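Local coordinates for protein phosphoribosylaminoimidazole carboxylase, ATPase subunit (Thermus thermophilus, PDB 3AW8) that probably catalyses the ATP-dependent conversion of 5-aminoimidazole ribonucleotide and bicarbonate to N5-carboxyaminoimidazole ribonucleotide in purine biosynthesis, at residues A[7-12]-A[34-39]; A[45-49]-A[67-73]; A[183-189]-A[239-245]; A[303-308]-A[358-362]; A[194-198]-A[222-227]. All blocks are in the same frame, centred on the assembly; numbering follows the deposited sequence.

Contact 1: residues A[7-12]-A[34-39]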
# COMPACT_ATOMS: atom_id res chain seq x y z
N GLY A 7 7.84 -10.87 14.31
CA GLY A 7 6.82 -9.84 14.28
C GLY A 7 7.34 -8.43 14.07
O GLY A 7 6.69 -7.46 14.46
N GLY A 8 8.52 -8.32 13.45
CA GLY A 8 9.12 -7.01 13.20
C GLY A 8 8.48 -6.19 12.09
O GLY A 8 7.39 -6.52 11.62
N GLN A 9 9.15 -5.13 11.66
CA GLN A 9 8.59 -4.28 10.61
C GLN A 9 8.55 -4.97 9.25
O GLN A 9 7.64 -4.72 8.46
CB GLN A 9 9.32 -2.92 10.52
CG GLN A 9 10.79 -2.96 10.12
CD GLN A 9 11.69 -3.30 11.27
OE1 GLN A 9 11.25 -3.46 12.40
NE2 GLN A 9 12.99 -3.41 10.99
N LEU A 10 9.51 -5.84 8.98
CA LEU A 10 9.49 -6.57 7.71
C LEU A 10 8.21 -7.42 7.63
O LEU A 10 7.60 -7.54 6.57
CB LEU A 10 10.73 -7.46 7.57
CG LEU A 10 12.06 -6.69 7.50
CD1 LEU A 10 13.19 -7.69 7.35
CD2 LEU A 10 12.05 -5.70 6.34
N GLY A 11 7.80 -8.00 8.76
CA GLY A 11 6.58 -8.80 8.79
C GLY A 11 5.35 -7.90 8.69
O GLY A 11 4.35 -8.23 8.04
N ARG A 12 5.43 -6.75 9.34
CA ARG A 12 4.34 -5.77 9.30
C ARG A 12 4.10 -5.39 7.85
O ARG A 12 2.96 -5.29 7.40
CB ARG A 12 4.73 -4.53 10.12
CG ARG A 12 3.73 -3.39 10.10
CD ARG A 12 4.41 -2.15 10.72
NE ARG A 12 3.59 -0.94 10.68
CZ ARG A 12 2.69 -0.60 11.59
NH1 ARG A 12 2.48 -1.36 12.66
NH2 ARG A 12 1.99 0.52 11.44
N ALA A 34 5.64 -6.49 19.41
CA ALA A 34 6.03 -6.60 18.00
C ALA A 34 5.09 -5.73 17.16
O ALA A 34 3.87 -5.88 17.23
CB ALA A 34 5.97 -8.06 17.53
N CYS A 35 5.66 -4.83 16.37
CA CYS A 35 4.85 -3.93 15.57
C CYS A 35 3.96 -4.64 14.55
O CYS A 35 2.99 -4.05 14.07
CB CYS A 35 5.73 -2.87 14.89
SG CYS A 35 6.89 -3.45 13.65
N ALA A 36 4.26 -5.89 14.22
CA ALA A 36 3.41 -6.59 13.27
C ALA A 36 2.07 -6.89 13.95
O ALA A 36 1.04 -6.98 13.29
CB ALA A 36 4.07 -7.88 12.81
N GLY A 37 2.11 -7.02 15.27
CA GLY A 37 0.89 -7.30 16.01
C GLY A 37 -0.18 -6.24 15.82
O GLY A 37 -1.37 -6.51 15.95
N GLN A 38 0.24 -5.03 15.50
CA GLN A 38 -0.70 -3.94 15.30
C GLN A 38 -1.37 -4.11 13.95
O GLN A 38 -2.23 -3.33 13.57
CB GLN A 38 0.04 -2.59 15.30
CG GLN A 38 0.73 -2.24 16.61
CD GLN A 38 1.84 -1.22 16.43
OE1 GLN A 38 1.79 -0.39 15.52
NE2 GLN A 38 2.86 -1.28 17.29
N VAL A 39 -1.01 -5.17 13.24
CA VAL A 39 -1.53 -5.34 11.91
C VAL A 39 -2.06 -6.74 11.59
O VAL A 39 -2.69 -6.94 10.56
CB VAL A 39 -0.43 -4.90 10.92
CG1 VAL A 39 0.06 -6.08 10.09
CG2 VAL A 39 -0.92 -3.74 10.09
O HOH W 1 0.45 1.89 13.50

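Contact 2: residues A[45-49]-A[67-73]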
# COMPACT_ATOMS: atom_id res chain seq x y z
N GLY A 45 5.66 -15.63 22.00
CA GLY A 45 6.34 -16.82 22.45
C GLY A 45 7.74 -16.93 21.90
O GLY A 45 8.03 -16.37 20.84
N GLU A 46 8.62 -17.63 22.61
CA GLU A 46 10.00 -17.82 22.16
C GLU A 46 9.98 -18.77 20.97
O GLU A 46 9.13 -19.64 20.90
CB GLU A 46 10.86 -18.41 23.28
CG GLU A 46 10.87 -17.60 24.57
CD GLU A 46 11.61 -16.28 24.43
OE1 GLU A 46 11.60 -15.49 25.40
OE2 GLU A 46 12.21 -16.03 23.36
N PHE A 47 10.92 -18.61 20.05
CA PHE A 47 10.98 -19.47 18.87
C PHE A 47 11.37 -20.90 19.23
O PHE A 47 11.09 -21.83 18.49
CB PHE A 47 11.98 -18.92 17.85
CG PHE A 47 11.56 -17.61 17.25
CD1 PHE A 47 10.43 -17.54 16.44
CD2 PHE A 47 12.29 -16.45 17.50
CE1 PHE A 47 10.03 -16.32 15.89
CE2 PHE A 47 11.89 -15.23 16.96
CZ PHE A 47 10.76 -15.16 16.16
N LEU A 48 12.03 -21.06 20.38
CA LEU A 48 12.44 -22.38 20.82
C LEU A 48 11.46 -23.00 21.80
O LEU A 48 11.73 -24.07 22.36
CB LEU A 48 13.85 -22.32 21.40
CG LEU A 48 14.88 -21.96 20.32
CD1 LEU A 48 16.28 -22.00 20.91
CD2 LEU A 48 14.74 -22.92 19.14
N ASP A 49 10.34 -22.33 22.01
CA ASP A 49 9.28 -22.83 22.88
C ASP A 49 8.41 -23.65 21.93
O ASP A 49 7.54 -23.10 21.25
CB ASP A 49 8.49 -21.67 23.49
CG ASP A 49 7.21 -22.13 24.19
OD1 ASP A 49 6.56 -21.27 24.84
OD2 ASP A 49 6.83 -23.32 24.09
N PHE A 67 12.49 -12.50 10.46
CA PHE A 67 13.54 -12.30 11.45
C PHE A 67 14.73 -13.13 10.97
O PHE A 67 14.71 -14.35 11.06
CB PHE A 67 13.02 -12.80 12.79
CG PHE A 67 14.03 -12.79 13.89
CD1 PHE A 67 13.84 -13.58 15.02
CD2 PHE A 67 15.17 -11.99 13.82
CE1 PHE A 67 14.75 -13.57 16.07
CE2 PHE A 67 16.09 -11.98 14.87
CZ PHE A 67 15.88 -12.77 15.99
N GLU A 68 15.77 -12.47 10.46
CA GLU A 68 16.94 -13.17 9.91
C GLU A 68 17.74 -14.09 10.85
O GLU A 68 18.42 -15.01 10.39
CB GLU A 68 17.93 -12.19 9.26
CG GLU A 68 18.82 -12.84 8.19
CD GLU A 68 19.97 -11.95 7.74
OE1 GLU A 68 19.80 -10.71 7.73
OE2 GLU A 68 21.04 -12.50 7.38
N ASN A 69 17.66 -13.82 12.15
CA ASN A 69 18.38 -14.65 13.10
C ASN A 69 17.48 -15.65 13.79
O ASN A 69 17.84 -16.20 14.84
CB ASN A 69 19.09 -13.79 14.14
CG ASN A 69 20.46 -13.36 13.69
OD1 ASN A 69 21.05 -13.98 12.79
ND2 ASN A 69 21.00 -12.31 14.31
N VAL A 70 16.31 -15.89 13.21
CA VAL A 70 15.39 -16.86 13.79
C VAL A 70 16.13 -18.19 13.89
O VAL A 70 16.88 -18.56 12.98
CB VAL A 70 14.15 -17.03 12.90
CG1 VAL A 70 14.53 -17.67 11.57
CG2 VAL A 70 13.11 -17.87 13.64
N PRO A 71 15.94 -18.92 15.00
CA PRO A 71 16.58 -20.22 15.22
C PRO A 71 16.20 -21.17 14.09
O PRO A 71 15.03 -21.45 13.90
CB PRO A 71 16.00 -20.68 16.55
CG PRO A 71 15.78 -19.39 17.27
CD PRO A 71 15.16 -18.53 16.19
N VAL A 72 17.18 -21.65 13.34
CA VAL A 72 16.89 -22.56 12.24
C VAL A 72 16.16 -23.81 12.76
O VAL A 72 15.47 -24.51 12.01
CB VAL A 72 18.17 -22.99 11.51
CG1 VAL A 72 18.98 -23.92 12.38
CG2 VAL A 72 17.82 -23.64 10.19
N GLU A 73 16.32 -24.09 14.05
CA GLU A 73 15.65 -25.24 14.65
C GLU A 73 14.13 -25.08 14.55
O GLU A 73 13.42 -26.04 14.26
CB GLU A 73 16.05 -25.37 16.12
CG GLU A 73 17.53 -25.67 16.39
CD GLU A 73 18.42 -24.44 16.29
OE1 GLU A 73 18.11 -23.42 16.94
OE2 GLU A 73 19.44 -24.50 15.57

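Contact 3: residues A[183-189]-A[239-245]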
# COMPACT_ATOMS: atom_id res chain seq x y z
N LEU A 183 21.31 -6.44 -4.66
CA LEU A 183 20.37 -6.85 -5.69
C LEU A 183 19.28 -7.71 -5.07
O LEU A 183 19.56 -8.78 -4.54
CB LEU A 183 21.08 -7.64 -6.79
CG LEU A 183 20.16 -8.13 -7.90
CD1 LEU A 183 20.57 -7.50 -9.21
CD2 LEU A 183 20.21 -9.64 -8.00
N LEU A 184 18.05 -7.22 -5.10
CA LEU A 184 16.94 -8.00 -4.57
C LEU A 184 16.47 -8.89 -5.71
O LEU A 184 16.19 -8.41 -6.81
CB LEU A 184 15.80 -7.10 -4.09
CG LEU A 184 16.04 -6.18 -2.89
CD1 LEU A 184 16.74 -6.96 -1.80
CD2 LEU A 184 16.87 -4.97 -3.28
N ALA A 185 16.40 -10.19 -5.47
CA ALA A 185 15.96 -11.13 -6.49
C ALA A 185 14.83 -11.97 -5.93
O ALA A 185 14.69 -12.12 -4.72
CB ALA A 185 17.12 -12.02 -6.94
N VAL A 186 14.03 -12.54 -6.82
CA VAL A 186 12.92 -13.37 -6.37
C VAL A 186 12.68 -14.56 -7.28
O VAL A 186 12.81 -14.48 -8.50
CB VAL A 186 11.64 -12.51 -6.24
CG1 VAL A 186 11.55 -11.53 -7.39
CG2 VAL A 186 10.41 -13.40 -6.22
N ARG A 187 12.33 -15.69 -6.67
CA ARG A 187 12.07 -16.90 -7.40
C ARG A 187 10.79 -17.53 -6.86
O ARG A 187 10.72 -17.87 -5.67
CB ARG A 187 13.24 -17.87 -7.25
CG ARG A 187 13.09 -19.19 -8.01
CD ARG A 187 14.39 -20.00 -7.97
NE ARG A 187 14.25 -21.30 -8.61
CZ ARG A 187 13.69 -22.36 -8.05
NH1 ARG A 187 13.60 -23.50 -8.72
NH2 ARG A 187 13.22 -22.30 -6.81
N GLY A 188 9.80 -17.66 -7.73
CA GLY A 188 8.53 -18.25 -7.33
C GLY A 188 8.61 -19.75 -7.06
O GLY A 188 9.62 -20.40 -7.33
N ARG A 189 7.53 -20.29 -6.52
CA ARG A 189 7.45 -21.70 -6.20
C ARG A 189 7.45 -22.48 -7.51
O ARG A 189 7.84 -23.64 -7.57
CB ARG A 189 6.17 -21.98 -5.41
CG ARG A 189 6.15 -23.31 -4.71
CD ARG A 189 5.02 -23.37 -3.69
NE ARG A 189 3.71 -23.28 -4.31
CZ ARG A 189 2.58 -23.04 -3.65
NH1 ARG A 189 2.60 -22.86 -2.33
NH2 ARG A 189 1.42 -22.99 -4.30
N TYR A 239 15.61 -21.83 -3.92
CA TYR A 239 15.04 -20.67 -3.27
C TYR A 239 13.65 -20.33 -3.75
O TYR A 239 13.35 -20.41 -4.95
CB TYR A 239 15.95 -19.45 -3.48
CG TYR A 239 15.81 -18.40 -2.40
CD1 TYR A 239 16.56 -18.48 -1.23
CD2 TYR A 239 14.90 -17.35 -2.54
CE1 TYR A 239 16.41 -17.54 -0.22
CE2 TYR A 239 14.74 -16.41 -1.53
CZ TYR A 239 15.50 -16.51 -0.37
OH TYR A 239 15.38 -15.57 0.61
N VAL A 240 12.79 -19.97 -2.81
CA VAL A 240 11.43 -19.57 -3.11
C VAL A 240 11.17 -18.33 -2.27
O VAL A 240 11.28 -18.37 -1.04
CB VAL A 240 10.41 -20.64 -2.74
CG1 VAL A 240 9.02 -20.18 -3.13
CG2 VAL A 240 10.76 -21.95 -3.44
N GLY A 241 10.87 -17.24 -2.94
CA GLY A 241 10.62 -15.99 -2.25
C GLY A 241 11.62 -14.94 -2.68
O GLY A 241 12.19 -15.01 -3.77
N VAL A 242 11.84 -13.96 -1.82
CA VAL A 242 12.78 -12.90 -2.13
C VAL A 242 14.11 -13.13 -1.44
O VAL A 242 14.17 -13.46 -0.26
CB VAL A 242 12.20 -11.53 -1.75
CG1 VAL A 242 13.29 -10.46 -1.78
CG2 VAL A 242 11.08 -11.18 -2.72
N LEU A 243 15.18 -12.95 -2.20
CA LEU A 243 16.53 -13.13 -1.72
C LEU A 243 17.28 -11.81 -1.91
O LEU A 243 17.17 -11.17 -2.95
CB LEU A 243 17.17 -14.27 -2.53
CG LEU A 243 18.56 -14.84 -2.28
CD1 LEU A 243 19.55 -14.13 -3.15
CD2 LEU A 243 18.92 -14.72 -0.81
N ALA A 244 18.01 -11.38 -0.89
CA ALA A 244 18.76 -10.13 -0.96
C ALA A 244 20.26 -10.38 -0.92
O ALA A 244 20.79 -10.93 0.05
CB ALA A 244 18.35 -9.20 0.18
N LEU A 245 20.93 -9.98 -2.00
CA LEU A 245 22.37 -10.15 -2.13
C LEU A 245 23.08 -8.80 -2.08
O LEU A 245 22.77 -7.90 -2.86
CB LEU A 245 22.68 -10.85 -3.45
CG LEU A 245 23.06 -12.34 -3.43
CD1 LEU A 245 22.35 -13.06 -2.30
CD2 LEU A 245 22.72 -12.96 -4.79

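Contact 4: residues A[303-308]-A[358-362]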
# COMPACT_ATOMS: atom_id res chain seq x y z
N VAL A 303 15.41 6.63 2.84
CA VAL A 303 16.18 7.08 4.00
C VAL A 303 15.61 6.48 5.27
O VAL A 303 14.44 6.67 5.60
CB VAL A 303 16.28 8.67 4.11
CG1 VAL A 303 16.32 9.29 2.73
CG2 VAL A 303 15.12 9.24 4.91
N ASN A 304 16.43 5.71 5.99
CA ASN A 304 15.99 5.09 7.23
C ASN A 304 15.80 6.10 8.34
O ASN A 304 16.47 7.14 8.38
CB ASN A 304 17.01 4.05 7.71
CG ASN A 304 16.78 2.68 7.10
OD1 ASN A 304 15.71 2.39 6.58
ND2 ASN A 304 17.79 1.83 7.18
N LEU A 305 14.87 5.79 9.23
CA LEU A 305 14.57 6.61 10.40
C LEU A 305 15.12 5.80 11.58
O LEU A 305 14.51 4.83 12.01
CB LEU A 305 13.06 6.81 10.53
CG LEU A 305 12.41 8.11 10.02
CD1 LEU A 305 13.34 8.89 9.11
CD2 LEU A 305 11.12 7.76 9.31
N ILE A 306 16.29 6.20 12.07
CA ILE A 306 16.95 5.51 13.17
C ILE A 306 16.84 6.27 14.49
O ILE A 306 17.17 7.45 14.56
CB ILE A 306 18.45 5.28 12.86
CG1 ILE A 306 18.62 4.63 11.49
CG2 ILE A 306 19.09 4.42 13.94
CD1 ILE A 306 17.98 3.26 11.38
N GLY A 307 16.39 5.58 15.52
CA GLY A 307 16.26 6.14 16.86
C GLY A 307 15.67 7.52 17.08
O GLY A 307 15.92 8.13 18.12
N GLU A 308 14.88 8.03 16.14
CA GLU A 308 14.29 9.35 16.29
C GLU A 308 13.01 9.42 15.47
O GLU A 308 12.85 8.69 14.49
CB GLU A 308 15.27 10.41 15.78
CG GLU A 308 15.27 10.55 14.26
CD GLU A 308 16.52 11.22 13.70
OE1 GLU A 308 16.88 12.33 14.16
OE2 GLU A 308 17.13 10.64 12.77
N ARG A 358 17.60 17.48 6.17
CA ARG A 358 17.56 18.46 7.25
C ARG A 358 16.62 17.99 8.36
O ARG A 358 16.53 18.61 9.42
CB ARG A 358 17.07 19.81 6.73
CG ARG A 358 17.88 20.35 5.56
CD ARG A 358 17.23 21.60 4.97
NE ARG A 358 17.87 22.00 3.72
CZ ARG A 358 17.29 22.76 2.80
NH1 ARG A 358 16.05 23.22 2.99
NH2 ARG A 358 17.93 23.05 1.67
N LEU A 359 15.94 16.88 8.10
CA LEU A 359 14.99 16.32 9.06
C LEU A 359 15.51 15.06 9.75
O LEU A 359 15.01 14.68 10.81
CB LEU A 359 13.67 16.02 8.35
CG LEU A 359 12.95 17.23 7.75
CD1 LEU A 359 11.76 16.77 6.91
CD2 LEU A 359 12.49 18.14 8.88
N VAL A 360 16.53 14.44 9.16
CA VAL A 360 17.11 13.22 9.70
C VAL A 360 18.58 13.38 10.06
O VAL A 360 19.37 13.91 9.27
CB VAL A 360 17.01 12.07 8.68
CG1 VAL A 360 17.64 10.82 9.25
CG2 VAL A 360 15.56 11.82 8.33
N SER A 361 18.96 12.92 11.25
CA SER A 361 20.35 13.01 11.69
C SER A 361 21.16 11.82 11.16
O SER A 361 20.61 10.92 10.53
CB SER A 361 20.43 13.04 13.22
OG SER A 361 19.99 11.82 13.78
N GLU A 362 22.47 11.84 11.41
CA GLU A 362 23.37 10.78 10.96
C GLU A 362 23.11 10.29 9.54
O GLU A 362 23.26 9.10 9.26
CB GLU A 362 23.30 9.58 11.90
CG GLU A 362 23.77 9.83 13.32
CD GLU A 362 23.66 8.59 14.18
OE1 GLU A 362 22.54 8.03 14.28
OE2 GLU A 362 24.69 8.16 14.76

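Contact 5: residues A[194-198]-A[222-227]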
# COMPACT_ATOMS: atom_id res chain seq x y z
N ALA A 194 12.75 -13.20 -11.14
CA ALA A 194 12.66 -11.78 -11.44
C ALA A 194 13.76 -11.05 -10.69
O ALA A 194 14.22 -11.54 -9.66
CB ALA A 194 11.30 -11.25 -11.01
N PHE A 195 14.17 -9.89 -11.19
CA PHE A 195 15.25 -9.13 -10.55
C PHE A 195 14.94 -7.64 -10.51
O PHE A 195 14.38 -7.09 -11.47
CB PHE A 195 16.56 -9.36 -11.30
CG PHE A 195 16.90 -10.82 -11.49
CD1 PHE A 195 17.73 -11.48 -10.59
CD2 PHE A 195 16.32 -11.56 -12.52
CE1 PHE A 195 17.97 -12.84 -10.70
CE2 PHE A 195 16.55 -12.92 -12.64
CZ PHE A 195 17.38 -13.57 -11.73
N TYR A 196 15.29 -6.99 -9.40
CA TYR A 196 15.06 -5.56 -9.23
C TYR A 196 16.32 -4.83 -9.67
O TYR A 196 17.39 -5.42 -9.72
CB TYR A 196 14.79 -5.21 -7.76
CG TYR A 196 13.41 -5.56 -7.28
CD1 TYR A 196 12.35 -4.66 -7.43
CD2 TYR A 196 13.14 -6.82 -6.73
CE1 TYR A 196 11.04 -5.02 -7.06
CE2 TYR A 196 11.85 -7.18 -6.36
CZ TYR A 196 10.81 -6.29 -6.53
OH TYR A 196 9.53 -6.70 -6.24
N PRO A 197 16.20 -3.54 -9.98
CA PRO A 197 17.40 -2.82 -10.39
C PRO A 197 18.40 -2.89 -9.23
O PRO A 197 17.99 -3.07 -8.08
CB PRO A 197 16.89 -1.39 -10.60
CG PRO A 197 15.48 -1.61 -11.04
CD PRO A 197 15.00 -2.69 -10.12
N LEU A 198 19.69 -2.79 -9.51
CA LEU A 198 20.67 -2.81 -8.45
C LEU A 198 20.33 -1.60 -7.60
O LEU A 198 19.65 -0.69 -8.08
CB LEU A 198 22.10 -2.67 -9.00
CG LEU A 198 22.80 -3.94 -9.50
CD1 LEU A 198 24.12 -3.56 -10.14
CD2 LEU A 198 23.04 -4.90 -8.34
N LEU A 222 26.62 -4.57 -15.54
CA LEU A 222 26.70 -4.73 -14.10
C LEU A 222 25.42 -5.41 -13.63
O LEU A 222 25.46 -6.32 -12.80
CB LEU A 222 26.85 -3.37 -13.41
CG LEU A 222 27.76 -3.35 -12.18
CD1 LEU A 222 27.72 -1.98 -11.50
CD2 LEU A 222 27.34 -4.43 -11.21
N GLN A 223 24.29 -4.98 -14.18
CA GLN A 223 22.99 -5.57 -13.83
C GLN A 223 22.98 -7.07 -14.10
O GLN A 223 22.72 -7.87 -13.19
CB GLN A 223 21.86 -4.91 -14.63
CG GLN A 223 21.02 -3.94 -13.83
CD GLN A 223 20.26 -4.61 -12.70
OE1 GLN A 223 20.05 -4.02 -11.65
NE2 GLN A 223 19.84 -5.85 -12.91
N LYS A 224 23.26 -7.44 -15.34
CA LYS A 224 23.28 -8.85 -15.73
C LYS A 224 24.25 -9.64 -14.85
O LYS A 224 23.99 -10.79 -14.51
CB LYS A 224 23.68 -8.97 -17.20
CG LYS A 224 22.51 -9.03 -18.17
CD LYS A 224 21.57 -7.84 -18.02
CE LYS A 224 20.38 -7.96 -18.98
NZ LYS A 224 19.63 -9.24 -18.79
N LYS A 225 25.35 -9.00 -14.49
CA LYS A 225 26.38 -9.61 -13.66
C LYS A 225 25.75 -10.03 -12.33
O LYS A 225 25.80 -11.20 -11.94
CB LYS A 225 27.52 -8.60 -13.43
CG LYS A 225 28.87 -9.19 -13.00
CD LYS A 225 29.97 -8.12 -13.08
CE LYS A 225 31.37 -8.64 -12.71
NZ LYS A 225 31.53 -8.97 -11.26
N ALA A 226 25.14 -9.06 -11.64
CA ALA A 226 24.49 -9.29 -10.36
C ALA A 226 23.36 -10.32 -10.49
O ALA A 226 23.25 -11.24 -9.69
CB ALA A 226 23.93 -7.98 -9.83
N GLU A 227 22.54 -10.15 -11.52
CA GLU A 227 21.43 -11.07 -11.73
C GLU A 227 21.93 -12.49 -11.95
O GLU A 227 21.31 -13.45 -11.49
CB GLU A 227 20.59 -10.60 -12.92
CG GLU A 227 19.91 -9.27 -12.69
CD GLU A 227 18.91 -8.92 -13.78
OE1 GLU A 227 18.04 -9.76 -14.07
OE2 GLU A 227 18.99 -7.80 -14.34

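Contact 1: residues A[7-12]-A[34-39]
The backbone N of A36 donates to the carbonyl O of G7 at 2.9 Å with an N-H...O angle of 151°, joining the turn before helix 9-18 to the loop between strands 25-29 and 41-44. Both belong to the Rossmann-like preATP-grasp domain. The strand-turn-helix built on G8 and G11 resembles a GxGxxG dinucleotide-binding turn, although the bound AMP lies elsewhere. G8 takes the N-cap position, and the backbones draw closest at R12 and A36, whose CA atoms are 4.2 Å apart. The methyl groups of A34 and A36 both lie against the G7 carbonyl, where a glycine offers backbone alone. C35 turns its SG between its own backbone N and carbonyl carbon (chi1 66°), which sets the sulfur over the first turn, 3.4 Å from Q9 N. R12 carries the polar part. Its CG is anti to the backbone N and the chain runs extended, delivering NH1 to two acceptors, C35 O at 3.1 Å and Q38 OE1 at 3.1 Å. C35 O lies in the guanidinium plane and also accepts from Q38 N, which comes from the opposite face of the carbonyl. Q38 OE1 is met from above its amide plane, that plane standing 73° from the guanidinium, while Q38 NE2 is held by G327 O. The other terminal nitrogen, R12 NH2, donates to Y19 O of the second subunit, so this arginine ties the loop to the dimer interface. NH2 also donates to a water at 2.9 Å, which returns a weak bond to Q38 OE1.

Contact 2: residues A[45-49]-A[67-73]
F47 and P71 mark the nearest approach of the two backbones, their CA atoms 6.7 Å apart, with a type I turn from E46 to D49 on one side and another from F67 to V70 on the other. These segments follow strands 41-44 and 62-65, the outermost strands of the parallel sheet in the preATP-grasp domain, so the contact joins two loops at the C-terminal ends of the strands of the Rossmann-like sheet. The F47 ring is central. V70 points CG2 at the middle of one ring face in a CH-pi contact, 3.9 Å from the centroid and 12° off the normal; that methyl is anti to the backbone N of V70. F67 brings CD1 and CE1 to F47 CE2, the two rings meeting obliquely, neither stacked nor edge-to-face, with planes 40° apart and centroids separated by 5.5 Å. P71 packs against the root of the side chain, its CD 3.6 Å from F47 CB. Farther out, L48 CD2 rests on P71 CB at 3.6 Å and touches the E73 side chain. P30 also touches F47. No hydrogen bond crosses between the segments, so their cohesion rests on apolar and aromatic packing.

Contact 3: residues A[183-189]-A[239-245]
Six backbone hydrogen bonds link strand 183-187 to strand 241-245 in three antiparallel hydrogen-bonded pairs, L183 with L245, A185 with L243 and R187 with G241. The central pair is nearly straight: A185 N reaches L243 O at 2.8 Å with an N-H...O angle of 178°, and L243 N returns the bond to A185 O at 2.7 Å. CA-H...O contacts add to these bonds, such as V242 CA to A185 O at 3.3 Å. The two strands lie side by side in the large antiparallel sheet of the ATP-grasp domain, their directions 154° apart. The apolar side-chain contacts between the strands lie on one face, where L184 CD1 meets A244 CB and V186 CB lies 3.8 Å from V242 CG2. L183, A185, R187, L243 and L245 point to the other, where helix 220-237 covers L183, A185 and R187 through A226, A230 and M234. One side-chain bond crosses the end of the ladder. R187 runs extended with CG anti to its backbone N (chi1 -179°), passing its methylenes along the Y239 carbonyl before NH2 donates to Y239 O at 2.7 Å; that oxygen lies in the guanidinium plane, whereas NH2 approaches from above the carbonyl plane.

Contact 4: residues A[303-308]-A[358-362]
Both oxygens of the E308 carboxylate meet S361. OE1 is met by S361 OG on its syn side at 3.2 Å, the hydroxyl lying 34° out of the carboxylate plane, and OE2 takes a weak bond from S361 N at 3.3 Å. The serine thus engages the whole carboxylate, its hydroxyl on one oxygen and its backbone NH, less firmly, on the other. The contact joins the end of strand 299-306, in the large antiparallel sheet, to the loop after helix 346-357; the backbones stay apart, with the CA atoms of L305 and V360 separated by 7.1 Å. E308 CG sits between its backbone N and carbonyl carbon (chi1 80°), and the chain then extends, which brings the carboxylate to S361. V360 supplies the apolar half with its two methyls reaching different partners. CG2 lies 3.8 Å from L305 CD1, the two side chains crossing at about a right angle, and 4.3 Å from V303 CG2. V303 and L305 also pack on I339 of strand 335-343, so V360 adds to the apolar side chains that they share with that residue. N304 turns its amide the other way, where ND2 donates to L208 O and N265 OD1. A second carboxylate lies nearby, E362 OE1 being 6.2 Å from E308 OE2, but it forms a salt bridge with R209, which may offset the like charge. The other methyl of V360, CG1, lies 3.6 Å from E308 OE2 and 4.0 Å from N304 O.

Contact 5: residues A[194-198]-A[222-227]
Helix 220-237 packs on the antiparallel sheet of the ATP-grasp domain, and here its first turns meet F195 and L198 of segment 194-198, which runs beside strand 179-187. F195 turns one ring face to the helix. E227 CB stands over that face, offset toward the rim, in a CH-pi contact 4.0 Å from the ring centroid and 20° off its normal. With CG anti to the carbonyl carbon (chi1 -65°), the E227 chain puts its CG and carboxylate beside F195 CB and CG, the carboxylate plane lying 36° from the ring plane. A230, L231 and M234 extend the helical surface against the phenylalanine. L198 fills the other end of the contact with its two branches: CD1 meets L222 CD2 at 3.5 Å, the side chains crossing at about a right angle, and CD2 meets A226 CB at 3.5 Å. L198 thus lies in the apolar layer between sheet and helix. Q223, bent at chi2, brings its amide alongside L198 in the opposite direction. Its NE2 makes a weak bond to E227 OE2, and its OE1 is modelled 2.5 Å from L198 N, too short for the details of that bond to be certain.

How the contacts relate
Contacts 3 and 5 touch within the ATP-grasp domain: strand 179-187 neighbours strand 193-204, with a probable hydrogen bond between V186 O and A194 N at 2.9 Å, and L183 CD1 packs on A226 CB at 3.4 Å. Contact 4 reaches the same sheet farther along, its centre about 29 Å from that of contact 3. Contacts 1 and 2 lie in the preATP-grasp domain, with centres about 16 Å apart and no touch between them. The nucleotide touches none of these residues directly: the side chains of A244 in contact 3 and N304 in contact 4 are each about 12 Å from the bound AMP, and that of F67 in contact 2 about 14 Å.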